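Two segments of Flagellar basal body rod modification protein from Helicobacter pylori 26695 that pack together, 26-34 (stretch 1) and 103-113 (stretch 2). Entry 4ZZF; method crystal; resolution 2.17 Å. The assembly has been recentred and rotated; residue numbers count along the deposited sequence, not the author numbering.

Stretch 1, residues 26-34: SFSLFFDEK
Stretch 2 103-113: YLQTRIGRGEV

Residues 26-31 belong to a strand that begins earlier in the chain and meets a second strand, 104-107, running nearly antiparallel to it: the angle between their directions is 149°, and their axes approach to 6.2 Å. No main-chain hydrogen bond joins the stretches directly; waters bridge them instead. The oxygen of one water accepts from Phe-30 N at 2.6 Å and donates to Arg-107 O at 2.8 Å and Arg-110 O at 2.7 Å; the oxygen of another donates to Ser-28 O at 2.9 Å and accepts from Gly-109 N at 3.2 Å. The register sets Leu-29 CA 5.5 Å from Ile-108 CA and Phe-30 CA 5.3 Å from Gly-111 CA.

Phe-30 points toward stretch 2 with chi1 t (180°) and chi2 87°, which lays one ring face against the backbone where the chain turns its corner. Gly-111 CA stands 3.9 Å from the centroid of the Phe-30 ring, 27° off the normal, a CH-pi contact. Glycine suits this place twice over: an ideal CB on Gly-111 would lie 2.9 Å from Phe-30 CB, a clash, and its phi/psi of 149/-178 would jam that CB against the preceding carbonyl. Gly-109, at 91/22, is likewise in a conformation that calls for glycine.

The polar part of the contact is built around Arg-110. Its chi angles, p, t, m and -85°, bring the guanidinium edge-on to Asp-32, itself m with chi2 73°. The pairing is two-pronged: Arg-110 NH1 donates to Asp-32 OD1 (2.9 Å, 155°) and Arg-110 NH2 to Asp-32 OD2 (2.8 Å, 168°), both bonds belonging to one salt bridge. Arg-110 NH1 also donates to Thr-106 OG1 (2.9 Å), whose hydroxyl in turn donates to Phe-30 O at 2.6 Å. Thr-106, with chi1 t (-169°), thus relays hydrogen bonding from arginine to a strand carbonyl, while its methyl serves an apolar role: Thr-106 CG2 lies 4.2 Å from the centroid of the Phe-31 ring, over its face. The CB of Phe-31 points away, but chi1 m and chi2 84° bring its ring back to this methyl. A third water's oxygen donates to both Asp-32 OD1 (2.6 Å) and Gln-105 O (2.7 Å).

Apolar packing involves Leu-29, Ile-108 and Phe-27. Leu-29 (m, t) starts sideways, yet its end reaches inward, placing Leu-29 CD2 3.9 Å from Ile-108 CG1 and 3.3 Å from Ile-108 N, against side chain and backbone alike. Ile-108 (m, t) extends its CD1 to 3.8 Å from Phe-27 CB; buried Phe-27, chi1 p and chi2 -88°, points toward stretch 2, where an apolar residue suits that methyl.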

# COMPACT_ATOMS: atom_id res chain seq x y z
N SER A 26 3.61 17.13 28.75
CA SER A 26 2.56 16.56 27.92
C SER A 26 3.16 15.39 27.18
O SER A 26 4.30 15.46 26.73
CB SER A 26 2.01 17.59 26.93
OG SER A 26 1.22 18.55 27.60
N PHE A 27 2.40 14.30 27.08
CA PHE A 27 2.83 13.15 26.30
C PHE A 27 1.62 12.35 25.81
O PHE A 27 0.51 12.49 26.32
CB PHE A 27 3.77 12.25 27.12
CG PHE A 27 3.08 11.51 28.23
CD1 PHE A 27 2.95 12.08 29.48
CD2 PHE A 27 2.55 10.24 28.02
CE1 PHE A 27 2.31 11.40 30.51
CE2 PHE A 27 1.92 9.56 29.04
CZ PHE A 27 1.79 10.13 30.28
N SER A 28 1.86 11.51 24.82
CA SER A 28 0.80 10.76 24.17
C SER A 28 1.11 9.25 24.14
O SER A 28 2.27 8.83 23.99
CB SER A 28 0.59 11.33 22.76
OG SER A 28 0.14 10.35 21.86
N LEU A 29 0.07 8.44 24.35
CA LEU A 29 0.17 6.99 24.29
C LEU A 29 -0.85 6.43 23.31
O LEU A 29 -1.99 6.90 23.24
CB LEU A 29 -0.06 6.37 25.67
CG LEU A 29 1.05 6.59 26.69
CD1 LEU A 29 0.66 5.95 28.02
CD2 LEU A 29 2.32 6.00 26.17
N PHE A 30 -0.46 5.41 22.56
CA PHE A 30 -1.37 4.82 21.60
C PHE A 30 -1.96 3.52 22.12
O PHE A 30 -1.21 2.59 22.45
CB PHE A 30 -0.66 4.59 20.27
CG PHE A 30 -1.54 3.99 19.20
CD1 PHE A 30 -2.31 4.79 18.39
CD2 PHE A 30 -1.58 2.61 19.02
CE1 PHE A 30 -3.11 4.23 17.40
CE2 PHE A 30 -2.37 2.05 18.04
CZ PHE A 30 -3.14 2.86 17.23
N PHE A 31 -3.30 3.45 22.19
CA PHE A 31 -3.97 2.23 22.62
C PHE A 31 -4.61 1.51 21.43
O PHE A 31 -5.53 2.01 20.79
CB PHE A 31 -5.00 2.55 23.72
CG PHE A 31 -4.37 3.07 24.98
CD1 PHE A 31 -4.04 4.43 25.10
CD2 PHE A 31 -4.02 2.21 26.01
CE1 PHE A 31 -3.43 4.91 26.25
CE2 PHE A 31 -3.41 2.68 27.16
CZ PHE A 31 -3.10 4.04 27.28
N ASP A 32 -4.08 0.32 21.14
CA ASP A 32 -4.49 -0.49 20.00
C ASP A 32 -5.94 -0.98 20.09
O ASP A 32 -6.57 -1.26 19.07
CB ASP A 32 -3.55 -1.69 19.88
CG ASP A 32 -2.09 -1.26 19.89
OD1 ASP A 32 -1.57 -0.88 20.97
OD2 ASP A 32 -1.46 -1.27 18.81
N GLU A 33 -6.43 -1.08 21.32
CA GLU A 33 -7.80 -1.50 21.63
C GLU A 33 -8.40 -0.50 22.58
O GLU A 33 -7.65 0.13 23.34
CB GLU A 33 -7.82 -2.87 22.32
CG GLU A 33 -7.54 -4.06 21.48
CD GLU A 33 -7.68 -5.33 22.30
OE1 GLU A 33 -8.21 -5.25 23.44
OE2 GLU A 33 -7.25 -6.41 21.81
N LYS A 34 -9.73 -0.37 22.57
CA LYS A 34 -10.42 0.40 23.58
C LYS A 34 -10.04 -0.05 24.98
O LYS A 34 -10.05 -1.24 25.27
CB LYS A 34 -11.94 0.28 23.43
CG LYS A 34 -12.51 1.07 22.29
CD LYS A 34 -14.03 1.11 22.35
CE LYS A 34 -14.58 1.99 21.24
NZ LYS A 34 -16.06 2.23 21.36
N TYR A 103 -1.48 -8.33 30.73
CA TYR A 103 -2.02 -7.09 30.16
C TYR A 103 -1.48 -6.81 28.76
O TYR A 103 -0.35 -7.15 28.46
CB TYR A 103 -1.65 -5.89 31.04
CG TYR A 103 -2.33 -5.78 32.38
CD1 TYR A 103 -1.82 -6.44 33.51
CD2 TYR A 103 -3.45 -4.98 32.54
CE1 TYR A 103 -2.43 -6.32 34.75
CE2 TYR A 103 -4.06 -4.85 33.77
CZ TYR A 103 -3.56 -5.52 34.87
OH TYR A 103 -4.19 -5.36 36.08
N LEU A 104 -2.28 -6.15 27.92
CA LEU A 104 -1.72 -5.52 26.72
C LEU A 104 -0.74 -4.42 27.14
O LEU A 104 -0.84 -3.87 28.24
CB LEU A 104 -2.81 -4.92 25.86
CG LEU A 104 -3.87 -5.86 25.28
CD1 LEU A 104 -4.84 -5.08 24.37
CD2 LEU A 104 -3.20 -6.99 24.52
N GLN A 105 0.21 -4.11 26.28
CA GLN A 105 1.16 -3.05 26.59
C GLN A 105 1.21 -1.98 25.54
O GLN A 105 0.93 -2.22 24.37
CB GLN A 105 2.55 -3.63 26.78
CG GLN A 105 2.55 -4.80 27.73
CD GLN A 105 3.91 -5.04 28.33
OE1 GLN A 105 4.87 -5.31 27.61
NE2 GLN A 105 4.00 -4.90 29.65
N THR A 106 1.58 -0.78 25.96
CA THR A 106 1.96 0.27 25.03
C THR A 106 2.97 1.19 25.71
O THR A 106 3.34 0.98 26.87
CB THR A 106 0.74 1.06 24.53
OG1 THR A 106 1.13 1.90 23.43
CG2 THR A 106 0.14 1.91 25.64
N ARG A 107 3.44 2.19 24.98
CA ARG A 107 4.55 3.01 25.45
C ARG A 107 4.66 4.19 24.52
O ARG A 107 4.12 4.15 23.40
CB ARG A 107 5.88 2.23 25.44
CG ARG A 107 6.24 1.73 24.04
CD ARG A 107 7.72 1.44 23.89
NE ARG A 107 8.07 0.85 22.60
CZ ARG A 107 8.71 1.50 21.62
NH1 ARG A 107 9.06 2.77 21.77
NH2 ARG A 107 8.98 0.87 20.48
N ILE A 108 5.33 5.23 24.98
CA ILE A 108 5.68 6.35 24.13
C ILE A 108 6.52 5.89 22.93
O ILE A 108 7.40 5.04 23.07
CB ILE A 108 6.47 7.40 24.94
CG1 ILE A 108 5.52 8.22 25.80
CG2 ILE A 108 7.26 8.34 24.02
CD1 ILE A 108 6.17 9.45 26.38
N GLY A 109 6.25 6.44 21.75
CA GLY A 109 7.10 6.15 20.60
C GLY A 109 6.67 4.96 19.76
O GLY A 109 7.48 4.37 19.04
N ARG A 110 5.40 4.59 19.86
CA ARG A 110 4.82 3.59 18.97
C ARG A 110 3.38 3.97 18.69
O ARG A 110 2.75 4.66 19.48
CB ARG A 110 4.90 2.18 19.57
CG ARG A 110 4.05 1.99 20.84
CD ARG A 110 3.95 0.52 21.25
NE ARG A 110 3.25 -0.29 20.25
CZ ARG A 110 1.92 -0.42 20.20
NH1 ARG A 110 1.16 0.23 21.07
NH2 ARG A 110 1.35 -1.16 19.26
N GLY A 111 2.85 3.52 17.56
CA GLY A 111 1.46 3.77 17.26
C GLY A 111 1.23 3.89 15.78
O GLY A 111 2.15 3.75 14.96
N GLU A 112 -0.02 4.16 15.43
CA GLU A 112 -0.37 4.29 14.03
C GLU A 112 0.33 5.47 13.40
O GLU A 112 0.41 6.55 13.99
CB GLU A 112 -1.87 4.42 13.86
CG GLU A 112 -2.29 4.38 12.40
CD GLU A 112 -3.80 4.37 12.22
OE1 GLU A 112 -4.51 5.03 13.01
OE2 GLU A 112 -4.27 3.70 11.28
N VAL A 113 0.86 5.27 12.20
CA VAL A 113 1.41 6.38 11.45
C VAL A 113 0.29 7.11 10.74
O VAL A 113 -0.32 6.57 9.82
CB VAL A 113 2.44 5.92 10.44
CG1 VAL A 113 2.99 7.13 9.68
CG2 VAL A 113 3.55 5.15 11.15
O HOH W 1 3.45 7.87 21.50
O HOH W 2 2.10 5.41 22.02
O HOH W 3 -1.38 -2.47 23.01